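Local structure of La-related protein 7 homolog (Schizosaccharomyces pombe, 6TZN) at residues L12-N24 with C72-H86. The protein binds the telomerase RNA ter1 and promotes its assembly with the catalytic subunit trt1, the part described here being its C-terminal xRRM domain. Numbering follows the deposited sequence.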
loop_
_atom_site.group_PDB
_atom_site.type_symbol
_atom_site.label_atom_id
_atom_site.label_comp_id
_atom_site.label_asym_id
_atom_site.label_seq_id
_atom_site.Cartn_x
_atom_site.Cartn_y
_atom_site.Cartn_z
ATOM N N LEU A 12 9.238 -7.689 -2.547
ATOM C CA LEU A 12 9.254 -6.407 -1.858
ATOM C C LEU A 12 8.071 -5.516 -2.205
ATOM O O LEU A 12 7.841 -4.530 -1.498
ATOM C CB LEU A 12 10.529 -5.627 -2.209
ATOM C CG LEU A 12 11.888 -6.160 -1.740
ATOM C CD1 LEU A 12 13.002 -5.232 -2.233
ATOM C CD2 LEU A 12 11.922 -6.272 -0.230
ATOM N N LEU A 13 7.327 -5.821 -3.266
ATOM C CA LEU A 13 6.422 -4.857 -3.888
ATOM C C LEU A 13 4.971 -5.217 -3.611
ATOM O O LEU A 13 4.554 -6.354 -3.856
ATOM C CB LEU A 13 6.629 -4.832 -5.403
ATOM C CG LEU A 13 8.050 -4.659 -5.929
ATOM C CD1 LEU A 13 8.042 -4.768 -7.448
ATOM C CD2 LEU A 13 8.631 -3.319 -5.480
ATOM N N THR A 14 4.193 -4.247 -3.134
ATOM C CA THR A 14 2.753 -4.418 -2.980
ATOM C C THR A 14 2.023 -3.327 -3.746
ATOM O O THR A 14 2.346 -2.143 -3.615
ATOM C CB THR A 14 2.298 -4.384 -1.512
ATOM O OG1 THR A 14 2.534 -3.086 -0.949
ATOM C CG2 THR A 14 3.011 -5.458 -0.698
ATOM N N ARG A 15 1.033 -3.722 -4.531
ATOM C CA ARG A 15 0.131 -2.763 -5.140
ATOM C C ARG A 15 -0.991 -2.480 -4.155
ATOM O O ARG A 15 -1.580 -3.411 -3.595
ATOM C CB ARG A 15 -0.455 -3.331 -6.428
ATOM C CG ARG A 15 -1.559 -2.463 -7.012
ATOM C CD ARG A 15 -2.030 -2.994 -8.346
ATOM N NE ARG A 15 -1.129 -2.578 -9.413
ATOM C CZ ARG A 15 -0.274 -3.387 -10.024
ATOM N NH1 ARG A 15 -0.202 -4.667 -9.680
ATOM N NH2 ARG A 15 0.507 -2.915 -10.985
ATOM N N ILE A 16 -1.261 -1.203 -3.913
ATOM C CA ILE A 16 -2.401 -0.772 -3.115
ATOM C C ILE A 16 -3.456 -0.251 -4.074
ATOM O O ILE A 16 -3.158 0.602 -4.917
ATOM C CB ILE A 16 -2.004 0.328 -2.112
ATOM C CG1 ILE A 16 -0.741 -0.055 -1.334
ATOM C CG2 ILE A 16 -3.180 0.648 -1.191
ATOM C CD1 ILE A 16 -0.900 -1.286 -0.484
ATOM N N LYS A 17 -4.673 -0.773 -3.972
ATOM C CA LYS A 17 -5.769 -0.370 -4.841
ATOM C C LYS A 17 -6.884 0.286 -4.040
ATOM O O LYS A 17 -7.074 0.002 -2.851
ATOM C CB LYS A 17 -6.351 -1.568 -5.599
ATOM C CG LYS A 17 -5.356 -2.221 -6.539
ATOM C CD LYS A 17 -6.028 -3.207 -7.471
ATOM C CE LYS A 17 -6.561 -4.409 -6.723
ATOM N NZ LYS A 17 -7.251 -5.340 -7.656
ATOM N N ASN A 18 -7.633 1.155 -4.727
ATOM C CA ASN A 18 -8.799 1.855 -4.186
ATOM C C ASN A 18 -8.430 2.975 -3.218
ATOM O O ASN A 18 -9.209 3.321 -2.328
ATOM C CB ASN A 18 -9.848 0.897 -3.620
ATOM C CG ASN A 18 -10.278 -0.121 -4.642
ATOM O OD1 ASN A 18 -10.572 0.227 -5.790
ATOM N ND2 ASN A 18 -10.307 -1.388 -4.246
ATOM N N LEU A 19 -7.255 3.568 -3.411
ATOM C CA LEU A 19 -6.937 4.816 -2.736
ATOM C C LEU A 19 -7.852 5.928 -3.240
ATOM O O LEU A 19 -8.336 5.898 -4.377
ATOM C CB LEU A 19 -5.493 5.214 -3.036
ATOM C CG LEU A 19 -4.428 4.306 -2.420
ATOM C CD1 LEU A 19 -3.092 4.510 -3.111
ATOM C CD2 LEU A 19 -4.321 4.572 -0.924
ATOM N N HIS A 20 -8.095 6.906 -2.382
ATOM C CA HIS A 20 -8.806 8.096 -2.829
ATOM C C HIS A 20 -8.019 8.770 -3.953
ATOM O O HIS A 20 -6.802 8.963 -3.821
ATOM C CB HIS A 20 -9.012 9.064 -1.675
ATOM C CG HIS A 20 -9.955 10.176 -1.998
ATOM N ND1 HIS A 20 -9.610 11.237 -2.813
ATOM C CD2 HIS A 20 -11.246 10.374 -1.644
ATOM C CE1 HIS A 20 -10.649 12.042 -2.938
ATOM N NE2 HIS A 20 -11.655 11.540 -2.243
ATOM N N PRO A 21 -8.666 9.129 -5.068
ATOM C CA PRO A 21 -7.902 9.589 -6.241
ATOM C C PRO A 21 -7.155 10.892 -6.020
ATOM O O PRO A 21 -6.223 11.188 -6.775
ATOM C CB PRO A 21 -8.975 9.734 -7.333
ATOM C CG PRO A 21 -10.255 9.921 -6.574
ATOM C CD PRO A 21 -10.108 9.040 -5.351
ATOM N N LEU A 22 -7.531 11.688 -5.023
ATOM C CA LEU A 22 -6.891 12.977 -4.817
ATOM C C LEU A 22 -5.945 12.978 -3.619
ATOM O O LEU A 22 -5.571 14.044 -3.123
ATOM C CB LEU A 22 -7.927 14.101 -4.788
ATOM C CG LEU A 22 -8.619 14.278 -6.158
ATOM C CD1 LEU A 22 -9.911 15.060 -6.035
ATOM C CD2 LEU A 22 -7.690 14.928 -7.187
ATOM N N THR A 23 -5.522 11.793 -3.169
ATOM C CA THR A 23 -4.584 11.672 -2.064
ATOM C C THR A 23 -3.162 11.998 -2.534
ATOM O O THR A 23 -2.942 12.442 -3.668
ATOM C CB THR A 23 -4.722 10.296 -1.409
ATOM O OG1 THR A 23 -4.152 10.338 -0.095
ATOM C CG2 THR A 23 -4.031 9.196 -2.230
ATOM N N ASN A 24 -2.190 11.821 -1.639
ATOM C CA ASN A 24 -0.793 12.101 -1.948
ATOM C C ASN A 24 0.108 11.111 -1.215
ATOM O O ASN A 24 -0.347 10.323 -0.384
ATOM C CB ASN A 24 -0.420 13.569 -1.680
ATOM C CG ASN A 24 -0.537 13.968 -0.217
ATOM O OD1 ASN A 24 -0.701 13.129 0.666
ATOM N ND2 ASN A 24 -0.424 15.265 0.047
ATOM N N CYS A 72 1.996 -6.020 5.258
ATOM C CA CYS A 72 1.053 -5.134 4.585
ATOM C C CYS A 72 -0.093 -5.927 3.964
ATOM O O CYS A 72 -1.271 -5.576 4.126
ATOM C CB CYS A 72 1.797 -4.330 3.521
ATOM S SG CYS A 72 0.733 -3.298 2.504
ATOM N N ILE A 73 0.232 -7.000 3.238
ATOM C CA ILE A 73 -0.805 -7.820 2.615
ATOM C C ILE A 73 -1.767 -8.358 3.666
ATOM O O ILE A 73 -2.993 -8.293 3.506
ATOM C CB ILE A 73 -0.176 -8.960 1.794
ATOM C CG1 ILE A 73 0.721 -8.404 0.687
ATOM C CG2 ILE A 73 -1.264 -9.861 1.223
ATOM C CD1 ILE A 73 0.030 -7.442 -0.215
ATOM N N ASN A 74 -1.224 -8.890 4.765
ATOM C CA ASN A 74 -2.073 -9.453 5.812
ATOM C C ASN A 74 -2.948 -8.380 6.446
ATOM O O ASN A 74 -4.118 -8.627 6.761
ATOM C CB ASN A 74 -1.211 -10.131 6.877
ATOM C CG ASN A 74 -0.537 -11.387 6.366
ATOM O OD1 ASN A 74 -0.968 -11.973 5.376
ATOM N ND2 ASN A 74 0.529 -11.809 7.045
ATOM N N ALA A 75 -2.396 -7.181 6.638
ATOM C CA ALA A 75 -3.131 -6.104 7.293
ATOM C C ALA A 75 -4.382 -5.724 6.506
ATOM O O ALA A 75 -5.474 -5.601 7.075
ATOM C CB ALA A 75 -2.218 -4.892 7.464
ATOM N N PHE A 76 -4.244 -5.511 5.196
ATOM C CA PHE A 76 -5.412 -5.117 4.415
ATOM C C PHE A 76 -6.367 -6.270 4.153
ATOM O O PHE A 76 -7.555 -6.028 3.909
ATOM C CB PHE A 76 -4.998 -4.432 3.114
ATOM C CG PHE A 76 -4.470 -3.049 3.320
ATOM C CD1 PHE A 76 -5.339 -1.987 3.531
ATOM C CD2 PHE A 76 -3.102 -2.814 3.343
ATOM C CE1 PHE A 76 -4.856 -0.713 3.736
ATOM C CE2 PHE A 76 -2.609 -1.541 3.544
ATOM C CZ PHE A 76 -3.490 -0.483 3.737
ATOM N N ARG A 77 -5.888 -7.514 4.217
ATOM C CA ARG A 77 -6.803 -8.641 4.090
ATOM C C ARG A 77 -7.691 -8.769 5.319
ATOM O O ARG A 77 -8.877 -9.101 5.207
ATOM C CB ARG A 77 -6.025 -9.936 3.866
ATOM C CG ARG A 77 -6.927 -11.124 3.579
ATOM C CD ARG A 77 -6.158 -12.433 3.570
ATOM N NE ARG A 77 -5.682 -12.791 4.901
ATOM C CZ ARG A 77 -4.404 -12.776 5.265
ATOM N NH1 ARG A 77 -3.471 -12.417 4.393
ATOM N NH2 ARG A 77 -4.062 -13.117 6.501
ATOM N N THR A 78 -7.143 -8.486 6.501
ATOM C CA THR A 78 -7.885 -8.706 7.732
ATOM C C THR A 78 -8.573 -7.456 8.267
ATOM O O THR A 78 -9.509 -7.581 9.056
ATOM C CB THR A 78 -6.983 -9.336 8.805
ATOM O OG1 THR A 78 -5.886 -8.468 9.098
ATOM C CG2 THR A 78 -6.432 -10.671 8.319
ATOM N N GLN A 79 -8.167 -6.264 7.838
ATOM C CA GLN A 79 -8.782 -5.013 8.275
ATOM C C GLN A 79 -9.561 -4.396 7.117
ATOM O O GLN A 79 -8.996 -4.153 6.048
ATOM C CB GLN A 79 -7.713 -4.026 8.748
ATOM C CG GLN A 79 -6.763 -4.542 9.827
ATOM C CD GLN A 79 -5.667 -3.535 10.142
ATOM O OE1 GLN A 79 -5.899 -2.329 10.103
ATOM N NE2 GLN A 79 -4.470 -4.024 10.448
ATOM N N GLU A 80 -10.850 -4.133 7.340
ATOM C CA GLU A 80 -11.646 -3.344 6.404
ATOM C C GLU A 80 -11.249 -1.883 6.519
ATOM O O GLU A 80 -11.419 -1.261 7.573
ATOM C CB GLU A 80 -13.130 -3.465 6.743
ATOM C CG GLU A 80 -13.763 -4.772 6.385
ATOM C CD GLU A 80 -15.240 -4.828 6.749
ATOM O OE1 GLU A 80 -15.900 -5.789 6.322
ATOM O OE2 GLU A 80 -15.740 -3.920 7.458
ATOM N N ARG A 81 -10.716 -1.327 5.446
ATOM C CA ARG A 81 -10.348 0.078 5.452
ATOM C C ARG A 81 -10.825 0.701 4.152
ATOM O O ARG A 81 -10.756 0.074 3.093
ATOM C CB ARG A 81 -8.824 0.258 5.590
ATOM C CG ARG A 81 -8.204 -0.400 6.803
ATOM C CD ARG A 81 -8.061 0.561 7.955
ATOM N NE ARG A 81 -7.589 -0.113 9.162
ATOM C CZ ARG A 81 -7.753 0.344 10.399
ATOM N NH1 ARG A 81 -8.374 1.490 10.629
ATOM N NH2 ARG A 81 -7.306 -0.373 11.426
ATOM N N LYS A 82 -11.311 1.938 4.245
ATOM C CA LYS A 82 -11.713 2.713 3.077
ATOM C C LYS A 82 -11.325 4.154 3.338
ATOM O O LYS A 82 -11.678 4.706 4.380
ATOM C CB LYS A 82 -13.228 2.645 2.859
ATOM N N GLN A 83 -10.605 4.758 2.401
ATOM C CA GLN A 83 -10.227 6.151 2.553
ATOM C C GLN A 83 -11.438 7.028 2.251
ATOM O O GLN A 83 -11.986 6.971 1.147
ATOM C CB GLN A 83 -9.082 6.467 1.599
ATOM C CG GLN A 83 -7.942 7.121 2.278
ATOM C CD GLN A 83 -6.834 7.522 1.333
ATOM O OE1 GLN A 83 -6.786 7.100 0.168
ATOM N NE2 GLN A 83 -5.929 8.343 1.832
ATOM N N ASN A 84 -11.855 7.832 3.229
ATOM C CA ASN A 84 -13.058 8.656 3.118
ATOM C C ASN A 84 -12.804 10.039 2.535
ATOM O O ASN A 84 -13.762 10.738 2.187
ATOM C CB ASN A 84 -13.697 8.818 4.494
ATOM C CG ASN A 84 -14.137 7.500 5.070
ATOM O OD1 ASN A 84 -15.092 6.904 4.577
ATOM N ND2 ASN A 84 -13.433 7.021 6.106
ATOM N N SER A 85 -11.553 10.455 2.434
ATOM C CA SER A 85 -11.217 11.754 1.878
ATOM C C SER A 85 -9.762 11.682 1.460
ATOM O O SER A 85 -9.064 10.711 1.748
ATOM C CB SER A 85 -11.422 12.851 2.917
ATOM O OG SER A 85 -10.470 12.707 3.960
ATOM N N HIS A 86 -9.301 12.732 0.785
ATOM C CA HIS A 86 -7.941 12.700 0.269
ATOM C C HIS A 86 -6.892 12.674 1.376
ATOM O O HIS A 86 -5.764 12.247 1.123
ATOM C CB HIS A 86 -7.715 13.881 -0.673
ATOM C CG HIS A 86 -7.645 15.201 0.023
ATOM N ND1 HIS A 86 -6.481 15.687 0.578
ATOM C CD2 HIS A 86 -8.590 16.147 0.239
ATOM C CE1 HIS A 86 -6.714 16.871 1.116
ATOM N NE2 HIS A 86 -7.984 17.175 0.920
#
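Gln83 and Thr23 meet at about a right angle in a small polar network. Gln83, extended beyond CG, suits its place because its amide both accepts and donates: OE1 takes the backbone N-H of His20 (2.9 Å, 161° at the hydrogen), while NE2 reaches Thr23 OG1 (3.3 Å) and also Asp88 O. Thr23 OG1 both receives that bond and donates to His86 O at 2.8 Å; chi1 of -161° swings OG1 opposite its own N, facing both partners.

The flat His20 ring can lie against the Ser85-His86 peptide, with His86 N 3.7 Å above the ring plane, over its centre, while Pro21 CD lies over the rim of the opposite face. Its ND1 accepts Leu22 N, bracing the turn from His20 to Thr23. With His20 cut back to an alanine, that peptide would probably lose its flat cover and Leu22 N its acceptor.

Apolar contacts join strand 13-17 to helix 66-78: Ile16 CD1 meets Cys72 SG (4.0 Å) and, more loosely, Phe76. Thr14 serves both needs, its CG2 touching Ile73 CD1 (3.6 Å) and its OG1 taking a hydrogen bond from Trp63 NE1 on neighbouring strand 58-63. In this RRM alpha/beta fold, helices 66-78 and 25-39 back the antiparallel sheet; helix 109-119 covers Leu13 on its other face, consistent with an xRRM's extra C-terminal helix.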